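Local atomic coordinates of pantothenate kinase (PDB entry 3TQC), a protein that catalyses the ATP-dependent phosphorylation of (R)-pantothenate to (R)-4'-phosphopantothenate, the first step of coenzyme A biosynthesis. Residues L33-Q46 against T107-W119. Residues are numbered along the deposited sequence; the frame is centred on the assembly and turned at random.
Sequences LTLTESDLDKLQGQ and TTSRVLKALLSRW. With ADP (adenosine-5'-diphosphate), chain D.
Gln-46, Arg-118 and Lys-42 bury the most surface where helix 37-42 and its flanks pack on the helix that follows the P-loop. Gln-46 CG rests on Val-111 CG2 at 3.6 Å, and a bend at chi2 (60°) then carries the amide across Arg-110 CB. Gln-46 NE2 stops 3.8 Å from Thr-107 CG2; on Thr-107, N and OG1 both hydrogen-bond ADP O1A.

At the far end, Arg-118 grips Asp-39 side-on. Arg-118 NE meets the syn lone pair of Asp-39 OD1 at 3.1 Å and Arg-118 NH2 meets Asp-39 OD2 at 2.9 Å, a salt bridge although carboxylate and guanidinium planes diverge by 36°. The NE bond to OD1 is fairly straight (160°), whereas its second branch, to OD2, is more bent. Thr-36 N, at the N-cap, reaches OD2 from above the carboxylate plane, as in one half of a capping box, and a water donates to both OD1 and Ala-114 O. Arg-118 CG lies on one face of the Trp-119 ring, offset toward its rim; the ring edge takes Leu-33 CD1.

Lys-42 sets CB against Ala-114 CB, 3.7 Å away, then runs extended until NZ donates to Ser-117 OG (2.7 Å). That hydroxyl donates onward to Ala-114 O. Leu-43 adds apolar packing on Ala-114 and Leu-115.

With three protein N-H groups directed at OD2, the buried carboxylate is probably well compensated and likely stays ionised, tying the first turn of helix 37-42 to Arg-118, while the Gln-46 end lies beside the nucleotide pocket.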
ATOM      1  N   LEU B  33      20.864  -1.875  23.908  1.00 50.48           N
ATOM      2  CA  LEU B  33      19.452  -2.240  24.036  1.00 48.57           C
ATOM      3  C   LEU B  33      19.270  -3.264  25.144  1.00 49.02           C
ATOM      4  O   LEU B  33      19.384  -4.483  24.931  1.00 48.99           O
ATOM      5  CB  LEU B  33      18.896  -2.768  22.710  1.00 46.76           C
ATOM      6  CG  LEU B  33      18.408  -1.704  21.730  1.00 45.49           C
ATOM      7  CD1 LEU B  33      17.155  -1.048  22.255  1.00 46.06           C
ATOM      8  CD2 LEU B  33      19.453  -0.647  21.478  1.00 47.36           C
ATOM      9  N   THR B  34      18.969  -2.744  26.328  1.00 49.34           N
ATOM     10  CA  THR B  34      18.817  -3.553  27.525  1.00 49.86           C
ATOM     11  C   THR B  34      17.430  -3.298  28.104  1.00 48.61           C
ATOM     12  O   THR B  34      17.004  -2.146  28.214  1.00 48.55           O
ATOM     13  CB  THR B  34      19.908  -3.206  28.550  1.00 52.11           C
ATOM     14  OG1 THR B  34      19.764  -4.045  29.703  1.00 54.38           O
ATOM     15  CG2 THR B  34      19.838  -1.730  28.961  1.00 52.39           C
ATOM     16  N   LEU B  35      16.708  -4.368  28.431  1.00 47.49           N
ATOM     17  CA  LEU B  35      15.401  -4.221  29.061  1.00 46.35           C
ATOM     18  C   LEU B  35      15.560  -3.543  30.406  1.00 47.41           C
ATOM     19  O   LEU B  35      16.472  -3.845  31.165  1.00 49.01           O
ATOM     20  CB  LEU B  35      14.692  -5.559  29.248  1.00 45.94           C
ATOM     21  CG  LEU B  35      14.123  -6.209  27.993  1.00 43.76           C
ATOM     22  CD1 LEU B  35      13.435  -7.478  28.418  1.00 44.51           C
ATOM     23  CD2 LEU B  35      13.160  -5.294  27.233  1.00 41.03           C
ATOM     24  N   THR B  36      14.670  -2.605  30.670  1.00 46.63           N
ATOM     25  CA  THR B  36      14.679  -1.854  31.912  1.00 48.05           C
ATOM     26  C   THR B  36      13.603  -2.410  32.833  1.00 47.88           C
ATOM     27  O   THR B  36      12.740  -3.177  32.403  1.00 46.36           O
ATOM     28  CB  THR B  36      14.366  -0.372  31.660  1.00 47.57           C
ATOM     29  OG1 THR B  36      14.340   0.329  32.906  1.00 51.24           O
ATOM     30  CG2 THR B  36      13.020  -0.228  31.020  1.00 45.38           C
ATOM     31  N   GLU B  37      13.638  -1.989  34.090  1.00 49.15           N
ATOM     32  CA  GLU B  37      12.589  -2.340  35.030  1.00 49.56           C
ATOM     33  C   GLU B  37      11.229  -1.851  34.523  1.00 47.38           C
ATOM     34  O   GLU B  37      10.239  -2.563  34.644  1.00 46.76           O
ATOM     35  CB  GLU B  37      12.877  -1.761  36.413  1.00 52.07           C
ATOM     36  CG  GLU B  37      12.016  -2.361  37.510  1.00 54.73           C
ATOM     37  CD  GLU B  37      12.239  -1.702  38.858  1.00 60.06           C
ATOM     38  OE1 GLU B  37      13.067  -0.758  38.939  1.00 62.32           O
ATOM     39  OE2 GLU B  37      11.587  -2.133  39.841  1.00 62.86           O
ATOM     40  N   SER B  38      11.186  -0.649  33.945  1.00 45.92           N
ATOM     41  CA  SER B  38       9.953  -0.134  33.344  1.00 44.00           C
ATOM     42  C   SER B  38       9.429  -1.041  32.229  1.00 41.50           C
ATOM     43  O   SER B  38       8.230  -1.298  32.169  1.00 40.47           O
ATOM     44  CB  SER B  38      10.150   1.282  32.805  1.00 43.78           C
ATOM     45  OG  SER B  38       9.013   1.716  32.078  1.00 42.64           O
ATOM     46  N   ASP B  39      10.318  -1.526  31.359  1.00 40.36           N
ATOM     47  CA  ASP B  39       9.934  -2.492  30.309  1.00 38.67           C
ATOM     48  C   ASP B  39       9.330  -3.717  30.962  1.00 38.54           C
ATOM     49  O   ASP B  39       8.252  -4.156  30.570  1.00 37.12           O
ATOM     50  CB  ASP B  39      11.130  -3.011  29.490  1.00 38.33           C
ATOM     51  CG  ASP B  39      11.707  -1.997  28.549  1.00 38.90           C
ATOM     52  OD1 ASP B  39      10.996  -1.065  28.109  1.00 41.18           O
ATOM     53  OD2 ASP B  39      12.899  -2.159  28.221  1.00 40.48           O
ATOM     54  N   LEU B  40      10.073  -4.280  31.917  1.00 39.67           N
ATOM     55  CA  LEU B  40       9.665  -5.493  32.630  1.00 40.90           C
ATOM     56  C   LEU B  40       8.260  -5.341  33.220  1.00 41.15           C
ATOM     57  O   LEU B  40       7.417  -6.227  33.063  1.00 40.56           O
ATOM     58  CB  LEU B  40      10.680  -5.863  33.738  1.00 42.85           C
ATOM     59  CG  LEU B  40      11.817  -6.829  33.348  1.00 43.54           C
ATOM     60  CD1 LEU B  40      12.638  -6.324  32.191  1.00 42.72           C
ATOM     61  CD2 LEU B  40      12.721  -7.110  34.526  1.00 45.92           C
ATOM     62  N   ASP B  41       8.014  -4.208  33.877  1.00 41.90           N
ATOM     63  CA  ASP B  41       6.688  -3.891  34.404  1.00 42.73           C
ATOM     64  C   ASP B  41       5.598  -3.885  33.303  1.00 40.95           C
ATOM     65  O   ASP B  41       4.562  -4.528  33.461  1.00 40.84           O
ATOM     66  CB  ASP B  41       6.718  -2.545  35.148  1.00 44.03           C
ATOM     67  CG  ASP B  41       5.331  -2.025  35.481  1.00 44.90           C
ATOM     68  OD1 ASP B  41       4.653  -1.473  34.578  1.00 46.14           O
ATOM     69  OD2 ASP B  41       4.927  -2.153  36.652  1.00 47.62           O
ATOM     70  N   LYS B  42       5.841  -3.167  32.206  1.00 39.41           N
ATOM     71  CA  LYS B  42       4.868  -3.084  31.095  1.00 38.53           C
ATOM     72  C   LYS B  42       4.623  -4.430  30.401  1.00 37.63           C
ATOM     73  O   LYS B  42       3.542  -4.672  29.889  1.00 36.66           O
ATOM     74  CB  LYS B  42       5.307  -2.053  30.048  1.00 36.98           C
ATOM     75  CG  LYS B  42       5.248  -0.635  30.544  1.00 38.94           C
ATOM     76  CD  LYS B  42       5.269   0.387  29.426  1.00 38.97           C
ATOM     77  CE  LYS B  42       5.366   1.794  29.999  1.00 41.16           C
ATOM     78  NZ  LYS B  42       5.517   2.784  28.910  1.00 41.03           N
ATOM     79  N   LEU B  43       5.639  -5.287  30.403  1.00 38.36           N
ATOM     80  CA  LEU B  43       5.574  -6.609  29.784  1.00 37.97           C
ATOM     81  C   LEU B  43       4.957  -7.688  30.673  1.00 39.72           C
ATOM     82  O   LEU B  43       4.772  -8.818  30.207  1.00 40.08           O
ATOM     83  CB  LEU B  43       6.978  -7.044  29.355  1.00 37.51           C
ATOM     84  CG  LEU B  43       7.539  -6.248  28.176  1.00 36.28           C
ATOM     85  CD1 LEU B  43       9.052  -6.295  28.150  1.00 36.76           C
ATOM     86  CD2 LEU B  43       6.949  -6.770  26.868  1.00 33.29           C
ATOM     87  N   GLN B  44       4.640  -7.363  31.929  1.00 41.52           N
ATOM     88  CA  GLN B  44       4.018  -8.329  32.855  1.00 43.57           C
ATOM     89  C   GLN B  44       2.889  -9.124  32.202  1.00 43.32           C
ATOM     90  O   GLN B  44       1.985  -8.541  31.588  1.00 42.38           O
ATOM     91  CB  GLN B  44       3.443  -7.628  34.093  1.00 45.09           C
ATOM     92  CG  GLN B  44       4.426  -7.411  35.199  1.00 46.77           C
ATOM     93  CD  GLN B  44       3.830  -6.605  36.323  1.00 49.35           C
ATOM     94  OE1 GLN B  44       3.660  -7.098  37.438  1.00 52.11           O
ATOM     95  NE2 GLN B  44       3.490  -5.357  36.034  1.00 49.98           N
ATOM     96  N   GLY B  45       2.945 -10.450  32.355  1.00 44.54           N
ATOM     97  CA  GLY B  45       1.974 -11.358  31.746  1.00 44.44           C
ATOM     98  C   GLY B  45       2.424 -11.856  30.384  1.00 43.30           C
ATOM     99  O   GLY B  45       2.008 -12.931  29.934  1.00 44.04           O
ATOM    100  N   GLN B  46       3.288 -11.076  29.741  1.00 41.93           N
ATOM    101  CA  GLN B  46       3.761 -11.350  28.400  1.00 40.29           C
ATOM    102  C   GLN B  46       5.167 -11.956  28.438  1.00 39.86           C
ATOM    103  O   GLN B  46       5.473 -12.861  27.677  1.00 38.48           O
ATOM    104  CB  GLN B  46       3.752 -10.044  27.601  1.00 39.38           C
ATOM    105  CG  GLN B  46       3.009 -10.124  26.304  1.00 39.53           C
ATOM    106  CD  GLN B  46       1.550 -10.500  26.486  1.00 41.82           C
ATOM    107  OE1 GLN B  46       0.859  -9.985  27.366  1.00 43.25           O
ATOM    108  NE2 GLN B  46       1.080 -11.420  25.655  1.00 43.17           N
ATOM    109  N   THR B 107      -0.165 -11.558  20.857  1.00 24.58           N
ATOM    110  CA  THR B 107       1.022 -11.577  21.696  1.00 24.60           C
ATOM    111  C   THR B 107       2.072 -10.592  21.182  1.00 23.70           C
ATOM    112  O   THR B 107       2.672  -9.861  21.959  1.00 24.48           O
ATOM    113  CB  THR B 107       1.608 -12.987  21.755  1.00 25.37           C
ATOM    114  OG1 THR B 107       0.580 -13.916  22.161  1.00 26.39           O
ATOM    115  CG2 THR B 107       2.800 -13.042  22.712  1.00 24.17           C
ATOM    116  N   THR B 108       2.270 -10.554  19.872  1.00 23.08           N
ATOM    117  CA  THR B 108       3.283  -9.688  19.263  1.00 22.29           C
ATOM    118  C   THR B 108       2.930  -8.216  19.473  1.00 22.20           C
ATOM    119  O   THR B 108       3.789  -7.398  19.830  1.00 22.10           O
ATOM    120  CB  THR B 108       3.464  -9.993  17.754  1.00 21.29           C
ATOM    121  OG1 THR B 108       3.722 -11.377  17.587  1.00 21.03           O
ATOM    122  CG2 THR B 108       4.638  -9.238  17.156  1.00 21.30           C
ATOM    123  N   SER B 109       1.659  -7.890  19.277  1.00 21.54           N
ATOM    124  CA  SER B 109       1.219  -6.509  19.395  1.00 21.56           C
ATOM    125  C   SER B 109       1.353  -6.002  20.834  1.00 21.71           C
ATOM    126  O   SER B 109       1.714  -4.862  21.052  1.00 21.52           O
ATOM    127  CB  SER B 109      -0.224  -6.356  18.896  1.00 21.07           C
ATOM    128  OG  SER B 109      -1.128  -6.732  19.924  1.00 25.99           O
ATOM    129  N   ARG B 110       1.077  -6.847  21.819  1.00 22.44           N
ATOM    130  CA  ARG B 110       1.213  -6.425  23.203  1.00 23.53           C
ATOM    131  C   ARG B 110       2.683  -6.224  23.580  1.00 22.83           C
ATOM    132  O   ARG B 110       3.020  -5.318  24.343  1.00 21.78           O
ATOM    133  CB  ARG B 110       0.510  -7.404  24.154  1.00 25.35           C
ATOM    134  CG  ARG B 110      -1.012  -7.356  23.990  1.00 29.94           C
ATOM    135  CD  ARG B 110      -1.745  -8.433  24.793  1.00 37.79           C
ATOM    136  NE  ARG B 110      -2.965  -8.874  24.099  1.00 42.56           N
ATOM    137  CZ  ARG B 110      -3.930  -9.619  24.640  1.00 46.14           C
ATOM    138  NH1 ARG B 110      -3.854 -10.034  25.907  1.00 48.24           N
ATOM    139  NH2 ARG B 110      -4.987  -9.949  23.902  1.00 47.02           N
ATOM    140  N   VAL B 111       3.558  -7.061  23.045  1.00 21.95           N
ATOM    141  CA  VAL B 111       4.969  -6.934  23.361  1.00 22.17           C
ATOM    142  C   VAL B 111       5.525  -5.652  22.745  1.00 21.71           C
ATOM    143  O   VAL B 111       6.224  -4.882  23.425  1.00 20.64           O
ATOM    144  CB  VAL B 111       5.776  -8.121  22.871  1.00 22.28           C
ATOM    145  CG1 VAL B 111       7.281  -7.817  22.983  1.00 22.02           C
ATOM    146  CG2 VAL B 111       5.381  -9.347  23.667  1.00 22.02           C
ATOM    147  N   LEU B 112       5.186  -5.438  21.468  1.00 20.62           N
ATOM    148  CA  LEU B 112       5.609  -4.241  20.754  1.00 20.12           C
ATOM    149  C   LEU B 112       4.995  -2.981  21.341  1.00 20.50           C
ATOM    150  O   LEU B 112       5.642  -1.945  21.328  1.00 21.26           O
ATOM    151  CB  LEU B 112       5.302  -4.341  19.259  1.00 18.95           C
ATOM    152  CG  LEU B 112       6.195  -5.310  18.463  1.00 18.86           C
ATOM    153  CD1 LEU B 112       5.911  -5.171  16.964  1.00 17.76           C
ATOM    154  CD2 LEU B 112       7.668  -5.089  18.746  1.00 18.21           C
ATOM    155  N   LYS B 113       3.766  -3.062  21.849  1.00 20.75           N
ATOM    156  CA  LYS B 113       3.119  -1.902  22.467  1.00 21.04           C
ATOM    157  C   LYS B 113       3.917  -1.472  23.686  1.00 21.94           C
ATOM    158  O   LYS B 113       4.227  -0.294  23.826  1.00 22.85           O
ATOM    159  CB  LYS B 113       1.663  -2.180  22.851  1.00 21.45           C
ATOM    160  CG  LYS B 113       1.016  -1.125  23.797  1.00 22.44           C
ATOM    161  CD  LYS B 113      -0.400  -1.568  24.190  1.00 25.96           C
ATOM    162  CE  LYS B 113      -1.170  -0.544  25.060  1.00 28.73           C
ATOM    163  NZ  LYS B 113      -0.317   0.011  26.153  1.00 31.98           N
ATOM    164  N   ALA B 114       4.264  -2.421  24.547  1.00 22.01           N
ATOM    165  CA  ALA B 114       5.089  -2.126  25.706  1.00 23.50           C
ATOM    166  C   ALA B 114       6.461  -1.579  25.310  1.00 23.39           C
ATOM    167  O   ALA B 114       6.887  -0.576  25.850  1.00 24.13           O
ATOM    168  CB  ALA B 114       5.243  -3.352  26.596  1.00 24.38           C
ATOM    169  N   LEU B 115       7.127  -2.225  24.358  1.00 22.71           N
ATOM    170  CA  LEU B 115       8.483  -1.847  23.970  1.00 22.96           C
ATOM    171  C   LEU B 115       8.549  -0.553  23.177  1.00 22.39           C
ATOM    172  O   LEU B 115       9.396   0.283  23.444  1.00 23.41           O
ATOM    173  CB  LEU B 115       9.147  -2.958  23.156  1.00 22.66           C
ATOM    174  CG  LEU B 115       9.478  -4.237  23.933  1.00 23.55           C
ATOM    175  CD1 LEU B 115      10.116  -5.276  22.991  1.00 22.96           C
ATOM    176  CD2 LEU B 115      10.382  -3.937  25.079  1.00 23.52           C
ATOM    177  N   LEU B 116       7.665  -0.381  22.202  1.00 21.15           N
ATOM    178  CA  LEU B 116       7.669   0.846  21.423  1.00 20.86           C
ATOM    179  C   LEU B 116       7.448   2.077  22.295  1.00 22.18           C
ATOM    180  O   LEU B 116       7.952   3.146  21.978  1.00 23.05           O
ATOM    181  CB  LEU B 116       6.638   0.806  20.305  1.00 19.64           C
ATOM    182  CG  LEU B 116       7.033  -0.081  19.116  1.00 18.39           C
ATOM    183  CD1 LEU B 116       5.892  -0.217  18.146  1.00 14.69           C
ATOM    184  CD2 LEU B 116       8.237   0.508  18.424  1.00 17.14           C
ATOM    185  N   SER B 117       6.735   1.918  23.405  1.00 22.90           N
ATOM    186  CA  SER B 117       6.381   3.038  24.249  1.00 24.16           C
ATOM    187  C   SER B 117       7.578   3.562  25.063  1.00 26.03           C
ATOM    188  O   SER B 117       7.519   4.660  25.585  1.00 26.70           O
ATOM    189  CB  SER B 117       5.221   2.657  25.175  1.00 24.68           C
ATOM    190  OG  SER B 117       5.676   2.037  26.353  1.00 24.88           O
ATOM    191  N   ARG B 118       8.655   2.782  25.163  1.00 27.25           N
ATOM    192  CA  ARG B 118       9.847   3.196  25.919  1.00 29.24           C
ATOM    193  C   ARG B 118      10.597   4.380  25.320  1.00 29.59           C
ATOM    194  O   ARG B 118      11.357   5.033  26.028  1.00 31.77           O
ATOM    195  CB  ARG B 118      10.826   2.022  26.079  1.00 29.84           C
ATOM    196  CG  ARG B 118      11.721   1.770  24.858  1.00 29.53           C
ATOM    197  CD  ARG B 118      12.227   0.310  24.775  1.00 30.25           C
ATOM    198  NE  ARG B 118      13.043  -0.108  25.925  1.00 31.52           N
ATOM    199  CZ  ARG B 118      14.360   0.063  26.046  1.00 32.50           C
ATOM    200  NH1 ARG B 118      15.068   0.699  25.119  1.00 33.78           N
ATOM    201  NH2 ARG B 118      14.975  -0.388  27.131  1.00 34.83           N
ATOM    202  N   TRP B 119      10.414   4.653  24.030  1.00 28.88           N
ATOM    203  CA  TRP B 119      11.111   5.763  23.373  1.00 29.46           C
ATOM    204  C   TRP B 119      10.363   7.082  23.479  1.00 29.61           C
ATOM    205  O   TRP B 119       9.199   7.163  23.113  1.00 28.68           O
ATOM    206  CB  TRP B 119      11.391   5.435  21.911  1.00 28.70           C
ATOM    207  CG  TRP B 119      12.572   4.586  21.779  1.00 30.88           C
ATOM    208  CD1 TRP B 119      13.876   4.973  21.881  1.00 32.56           C
ATOM    209  CD2 TRP B 119      12.581   3.183  21.579  1.00 30.35           C
ATOM    210  NE1 TRP B 119      14.700   3.889  21.736  1.00 32.77           N
ATOM    211  CE2 TRP B 119      13.928   2.775  21.547  1.00 32.23           C
ATOM    212  CE3 TRP B 119      11.586   2.231  21.419  1.00 30.63           C
ATOM    213  CZ2 TRP B 119      14.299   1.458  21.358  1.00 32.03           C
ATOM    214  CZ3 TRP B 119      11.956   0.920  21.238  1.00 30.81           C
ATOM    215  CH2 TRP B 119      13.302   0.548  21.194  1.00 31.00           C
TER
HETATM  216  PB  ADP D 500      -3.345 -14.613  17.582  1.00 21.58           P
HETATM  217  O1B ADP D 500      -3.481 -13.302  18.290  1.00 18.50           O
HETATM  218  O2B ADP D 500      -2.642 -14.504  16.254  1.00 17.52           O
HETATM  219  O3B ADP D 500      -4.611 -15.435  17.503  1.00 21.98           O
HETATM  220  PA  ADP D 500      -2.046 -15.260  20.018  1.00 23.69           P
HETATM  221  O1A ADP D 500      -1.203 -14.007  20.054  1.00 26.21           O
HETATM  222  O2A ADP D 500      -3.288 -15.383  20.842  1.00 27.79           O
HETATM  223  O3A ADP D 500      -2.423 -15.565  18.488  1.00 22.31           O
HETATM  224  O5' ADP D 500      -1.125 -16.494  20.388  1.00 22.30           O
HETATM  225  C5' ADP D 500      -1.481 -17.812  20.010  1.00 23.60           C
HETATM  226  C4' ADP D 500      -0.982 -18.790  21.065  1.00 24.09           C
HETATM  227  O4' ADP D 500       0.437 -18.895  21.006  1.00 23.68           O
HETATM  228  C3' ADP D 500      -1.303 -18.329  22.470  1.00 24.46           C
HETATM  229  O3' ADP D 500      -1.600 -19.480  23.262  1.00 25.19           O
HETATM  230  C2' ADP D 500      -0.057 -17.635  22.958  1.00 23.53           C
HETATM  231  O2' ADP D 500       0.120 -17.803  24.354  1.00 25.70           O
HETATM  232  C1' ADP D 500       1.036 -18.342  22.186  1.00 24.39           C
HETATM  233  N9  ADP D 500       2.147 -17.464  21.764  1.00 23.91           N
HETATM  234  C8  ADP D 500       2.047 -16.439  20.906  1.00 23.30           C
HETATM  235  N7  ADP D 500       3.252 -15.859  20.710  1.00 23.27           N
HETATM  236  C5  ADP D 500       4.131 -16.532  21.457  1.00 23.10           C
HETATM  237  C6  ADP D 500       5.569 -16.419  21.681  1.00 23.92           C
HETATM  238  N6  ADP D 500       6.257 -15.436  21.047  1.00 23.76           N
HETATM  239  N1  ADP D 500       6.130 -17.306  22.522  1.00 26.18           N
HETATM  240  C2  ADP D 500       5.420 -18.271  23.149  1.00 27.51           C
HETATM  241  N3  ADP D 500       4.090 -18.425  22.976  1.00 27.76           N
HETATM  242  C4  ADP D 500       3.412 -17.591  22.149  1.00 24.01           C
HETATM  243  O   HOH W   1       8.479  -0.356  27.974  1.00 19.98           O